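PDB 2Q09: imidazolonepropionase from Unidentified, which catalyses the hydrolytic opening of the imidazolone-5-propanoate ring to N-formimidoyl-L-glutamate, the third step of histidine degradation. Local coordinates for residues A208-L222 with L237-G251. Sequence-based numbering, arbitrary orientation.
Sequences ADAVDVFCEHIGFSL and LAVKGHMDQLSNLGG. With FE (Fe (III) ion), chain B; DI6 (3-[(4S)-2,5-dioxoimidazolidin-4-yl]propanoic acid), chain C.
The ring of Phe214 meets CB of His242 at its edge. Over one of its faces lies the inhibitor oxygen O5 of DI6, 3.1 Å from Phe214 CD1. The opposite face is covered, toward the rim, by CB of Glu216. The His242 ring has the Asp212 carboxylate at its edge, the two planes 30° apart. Asp212 CG stands anti to the backbone N (chi1 -163°), which swings the carboxylate to that edge. His242 ND1 gives a weak but fairly straight hydrogen bond to Asp212 OD1 (3.3 Å), and His242 NE2 binds the iron at 2.3 Å. Asp212 OD1 also accepts from Val213 N. Asp212 OD2 forms a salt bridge with Lys141. Replacing Asp212 by alanine is likely to leave His242 ND1 without this acceptor and the ring less firmly set in its rotation, though NE2 would still hold the iron. Gln245 reaches DI6 with an extended chain. Gln245 OE1 accepts from N1 of DI6 and Gln245 NE2 donates to O2 of DI6, both at 2.9 Å, the second nearly straight.

Beyond the strand ends, Glu216 bends at chi2 (63°) toward the loop after Met243. Leu246 N donates to Glu216 OE1 (2.9 Å) from above the carboxylate plane. His217 ND1 donates to Glu216 OE2, which lies in the imidazole plane. CB of Leu246 packs at the edge of the same ring.

Strands 210-213 and 238-243 run parallel, joined by Val211 N to Ala238 O (2.8 Å) and Lys240 N to Val211 O. With helix 222-234 they form a beta-alpha-beta unit of the amidohydrolase TIM barrel, its C-terminal strand ends carrying the inhibitor and the iron, also bound by His72, His74 and Asp317.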
# COMPACT_ATOMS: atom_id res chain seq x y z
N ALA A 208 -3.35 -15.33 2.04
CA ALA A 208 -2.55 -14.24 2.58
C ALA A 208 -1.11 -14.17 2.07
O ALA A 208 -0.38 -15.16 2.15
CB ALA A 208 -2.55 -14.30 4.11
N ASP A 209 -0.71 -13.01 1.56
CA ASP A 209 0.65 -12.83 1.07
C ASP A 209 1.53 -12.32 2.21
O ASP A 209 2.75 -12.42 2.15
CB ASP A 209 0.68 -11.83 -0.09
CG ASP A 209 -0.10 -12.32 -1.29
OD1 ASP A 209 0.04 -13.51 -1.64
OD2 ASP A 209 -0.85 -11.52 -1.89
N ALA A 210 0.90 -11.78 3.25
CA ALA A 210 1.63 -11.26 4.40
C ALA A 210 0.75 -11.14 5.63
O ALA A 210 -0.48 -11.27 5.53
CB ALA A 210 2.23 -9.89 4.06
N VAL A 211 1.38 -10.93 6.79
CA VAL A 211 0.68 -10.78 8.06
C VAL A 211 1.07 -9.45 8.69
O VAL A 211 2.25 -9.12 8.77
CB VAL A 211 1.02 -11.93 9.04
CG1 VAL A 211 0.30 -11.71 10.36
CG2 VAL A 211 0.61 -13.26 8.43
N ASP A 212 0.06 -8.70 9.14
CA ASP A 212 0.23 -7.37 9.73
C ASP A 212 -0.26 -7.38 11.18
O ASP A 212 -0.99 -8.29 11.58
CB ASP A 212 -0.60 -6.37 8.90
CG ASP A 212 -0.21 -4.92 9.13
OD1 ASP A 212 0.51 -4.61 10.11
OD2 ASP A 212 -0.64 -4.08 8.31
N VAL A 213 0.12 -6.36 11.94
CA VAL A 213 -0.28 -6.25 13.35
C VAL A 213 -0.36 -4.80 13.82
O VAL A 213 0.47 -3.97 13.45
CB VAL A 213 0.73 -6.97 14.28
CG1 VAL A 213 0.38 -6.70 15.73
CG2 VAL A 213 0.72 -8.48 14.02
N PHE A 214 -1.36 -4.50 14.64
CA PHE A 214 -1.50 -3.17 15.20
C PHE A 214 -0.91 -3.22 16.60
O PHE A 214 -1.59 -3.56 17.57
CB PHE A 214 -2.97 -2.75 15.27
CG PHE A 214 -3.18 -1.41 15.92
CD1 PHE A 214 -2.41 -0.32 15.54
CD2 PHE A 214 -4.18 -1.23 16.88
CE1 PHE A 214 -2.62 0.94 16.11
CE2 PHE A 214 -4.39 0.02 17.45
CZ PHE A 214 -3.62 1.11 17.06
N CYS A 215 0.37 -2.88 16.70
CA CYS A 215 1.09 -2.89 17.97
C CYS A 215 1.02 -1.52 18.62
O CYS A 215 1.66 -0.57 18.17
CB CYS A 215 2.54 -3.28 17.72
SG CYS A 215 3.61 -3.16 19.18
N GLU A 216 0.26 -1.42 19.71
CA GLU A 216 0.09 -0.14 20.39
C GLU A 216 -0.54 -0.37 21.76
O GLU A 216 -0.99 -1.48 22.06
CB GLU A 216 -0.82 0.74 19.52
CG GLU A 216 -0.86 2.21 19.88
CD GLU A 216 0.48 2.88 19.72
OE1 GLU A 216 0.92 3.09 18.58
OE2 GLU A 216 1.10 3.18 20.76
N HIS A 217 -0.57 0.66 22.60
CA HIS A 217 -1.15 0.53 23.93
C HIS A 217 -2.63 0.16 23.85
O HIS A 217 -3.11 -0.64 24.64
CB HIS A 217 -0.97 1.82 24.74
CG HIS A 217 -1.43 3.06 24.03
ND1 HIS A 217 -0.86 3.49 22.86
CD2 HIS A 217 -2.39 3.96 24.35
CE1 HIS A 217 -1.45 4.61 22.48
NE2 HIS A 217 -2.38 4.92 23.36
N ILE A 218 -3.34 0.75 22.89
CA ILE A 218 -4.75 0.44 22.71
C ILE A 218 -4.89 -0.62 21.62
O ILE A 218 -5.98 -0.89 21.13
CB ILE A 218 -5.58 1.70 22.33
CG1 ILE A 218 -5.21 2.21 20.94
CG2 ILE A 218 -5.35 2.80 23.35
CD1 ILE A 218 -5.92 3.47 20.51
N GLY A 219 -3.75 -1.21 21.26
CA GLY A 219 -3.73 -2.25 20.24
C GLY A 219 -3.20 -3.53 20.86
O GLY A 219 -3.72 -3.99 21.88
N PHE A 220 -2.18 -4.10 20.25
CA PHE A 220 -1.59 -5.33 20.76
C PHE A 220 -0.19 -5.04 21.28
O PHE A 220 0.55 -4.25 20.70
CB PHE A 220 -1.54 -6.39 19.66
CG PHE A 220 -2.89 -6.95 19.32
CD1 PHE A 220 -3.38 -8.07 19.98
CD2 PHE A 220 -3.71 -6.31 18.39
CE1 PHE A 220 -4.67 -8.54 19.74
CE2 PHE A 220 -5.00 -6.77 18.14
CZ PHE A 220 -5.48 -7.89 18.82
N SER A 221 0.16 -5.66 22.40
CA SER A 221 1.46 -5.46 23.02
C SER A 221 2.58 -6.04 22.17
O SER A 221 2.33 -6.75 21.19
CB SER A 221 1.51 -6.09 24.41
OG SER A 221 1.56 -7.51 24.31
N LEU A 222 3.81 -5.74 22.56
CA LEU A 222 4.99 -6.23 21.86
C LEU A 222 5.04 -7.75 21.98
O LEU A 222 5.37 -8.45 21.02
CB LEU A 222 6.24 -5.60 22.49
CG LEU A 222 7.59 -5.74 21.79
CD1 LEU A 222 7.58 -4.96 20.47
CD2 LEU A 222 8.67 -5.21 22.71
N LEU A 237 5.00 -16.89 5.78
CA LEU A 237 4.33 -15.67 5.37
C LEU A 237 5.14 -14.46 5.82
O LEU A 237 5.64 -14.43 6.94
CB LEU A 237 2.93 -15.58 5.98
CG LEU A 237 1.95 -16.72 5.71
CD1 LEU A 237 0.65 -16.43 6.43
CD2 LEU A 237 1.71 -16.85 4.21
N ALA A 238 5.27 -13.47 4.94
CA ALA A 238 6.01 -12.25 5.24
C ALA A 238 5.25 -11.47 6.31
O ALA A 238 4.04 -11.62 6.44
CB ALA A 238 6.15 -11.41 3.97
N VAL A 239 5.96 -10.64 7.08
CA VAL A 239 5.31 -9.86 8.12
C VAL A 239 5.55 -8.35 7.96
O VAL A 239 6.46 -7.92 7.24
CB VAL A 239 5.77 -10.29 9.54
CG1 VAL A 239 5.37 -11.73 9.80
CG2 VAL A 239 7.28 -10.12 9.68
N LYS A 240 4.72 -7.57 8.64
CA LYS A 240 4.81 -6.11 8.62
C LYS A 240 4.01 -5.64 9.83
O LYS A 240 3.47 -6.47 10.57
CB LYS A 240 4.20 -5.54 7.34
CG LYS A 240 2.68 -5.68 7.27
CD LYS A 240 2.11 -5.08 6.00
CE LYS A 240 2.54 -5.89 4.78
NZ LYS A 240 1.94 -5.36 3.52
N GLY A 241 3.91 -4.34 10.03
CA GLY A 241 3.14 -3.87 11.17
C GLY A 241 2.82 -2.39 11.25
O GLY A 241 3.55 -1.55 10.71
N HIS A 242 1.71 -2.09 11.91
CA HIS A 242 1.29 -0.71 12.14
C HIS A 242 2.08 -0.31 13.39
O HIS A 242 1.66 -0.62 14.50
CB HIS A 242 -0.21 -0.64 12.44
CG HIS A 242 -1.08 -0.70 11.22
ND1 HIS A 242 -1.15 -1.80 10.40
CD2 HIS A 242 -1.96 0.21 10.72
CE1 HIS A 242 -2.04 -1.57 9.44
NE2 HIS A 242 -2.54 -0.36 9.62
N MSE A 243 3.21 0.36 13.20
CA MSE A 243 4.05 0.73 14.34
C MSE A 243 4.21 2.21 14.68
O MSE A 243 4.17 3.08 13.81
CB MSE A 243 5.45 0.14 14.15
CG MSE A 243 5.80 -0.93 15.15
SE MSE A 243 4.59 -2.42 15.04
CE MSE A 243 5.31 -3.21 13.46
N ASP A 244 4.40 2.45 15.97
CA ASP A 244 4.63 3.79 16.51
C ASP A 244 3.71 4.90 16.00
O ASP A 244 4.17 6.02 15.75
CB ASP A 244 6.09 4.19 16.24
CG ASP A 244 7.08 3.18 16.79
OD1 ASP A 244 6.94 2.79 17.98
OD2 ASP A 244 8.00 2.77 16.05
N GLN A 245 2.43 4.60 15.86
CA GLN A 245 1.48 5.61 15.40
C GLN A 245 1.04 6.51 16.56
O GLN A 245 0.93 7.73 16.40
CB GLN A 245 0.26 4.95 14.75
CG GLN A 245 -0.78 5.94 14.22
CD GLN A 245 -2.02 5.25 13.67
OE1 GLN A 245 -2.34 4.13 14.06
NE2 GLN A 245 -2.72 5.92 12.76
N LEU A 246 0.78 5.90 17.72
CA LEU A 246 0.34 6.65 18.89
C LEU A 246 1.39 6.68 20.00
O LEU A 246 1.40 7.60 20.83
CB LEU A 246 -0.98 6.07 19.43
CG LEU A 246 -2.16 5.96 18.46
CD1 LEU A 246 -3.35 5.32 19.16
CD2 LEU A 246 -2.53 7.34 17.92
N SER A 247 2.25 5.67 20.03
CA SER A 247 3.32 5.60 21.03
C SER A 247 4.35 4.56 20.60
O SER A 247 4.08 3.75 19.72
CB SER A 247 2.76 5.24 22.41
OG SER A 247 2.53 3.85 22.54
N ASN A 248 5.52 4.59 21.22
CA ASN A 248 6.57 3.64 20.88
C ASN A 248 6.66 2.53 21.93
O ASN A 248 6.93 2.79 23.10
CB ASN A 248 7.92 4.36 20.78
CG ASN A 248 8.97 3.51 20.09
OD1 ASN A 248 9.15 2.34 20.41
ND2 ASN A 248 9.68 4.11 19.14
N LEU A 249 6.42 1.30 21.49
CA LEU A 249 6.50 0.15 22.39
C LEU A 249 7.71 -0.70 22.02
O LEU A 249 8.00 -1.71 22.67
CB LEU A 249 5.23 -0.70 22.29
CG LEU A 249 3.90 -0.06 22.69
CD1 LEU A 249 2.79 -1.10 22.55
CD2 LEU A 249 3.96 0.44 24.13
N GLY A 250 8.41 -0.28 20.97
CA GLY A 250 9.58 -1.02 20.51
C GLY A 250 9.20 -1.97 19.39
O GLY A 250 9.97 -2.84 19.01
N GLY A 251 7.99 -1.79 18.87
CA GLY A 251 7.49 -2.64 17.80
C GLY A 251 8.32 -2.64 16.53
O GLY A 251 8.51 -3.68 15.92
FE FE B . -3.58 1.12 8.15
N1 DI6 C . -4.38 2.71 12.60
C2 DI6 C . -5.22 3.49 11.90
O2 DI6 C . -5.15 4.70 11.76
C3 DI6 C . -6.28 2.54 11.29
N4 DI6 C . -5.84 1.22 11.79
C5 DI6 C . -4.73 1.42 12.54
O5 DI6 C . -4.12 0.51 13.09
C6 DI6 C . -7.68 2.91 11.75
C7 DI6 C . -8.76 2.00 11.17
C8 DI6 C . -10.19 2.33 11.61
O9 DI6 C . -11.12 1.84 10.94
O10 DI6 C . -10.40 3.07 12.60
O HOH W 1 3.57 1.24 18.65
O HOH W 2 1.24 1.83 16.06
O HOH W 3 -3.91 3.05 9.60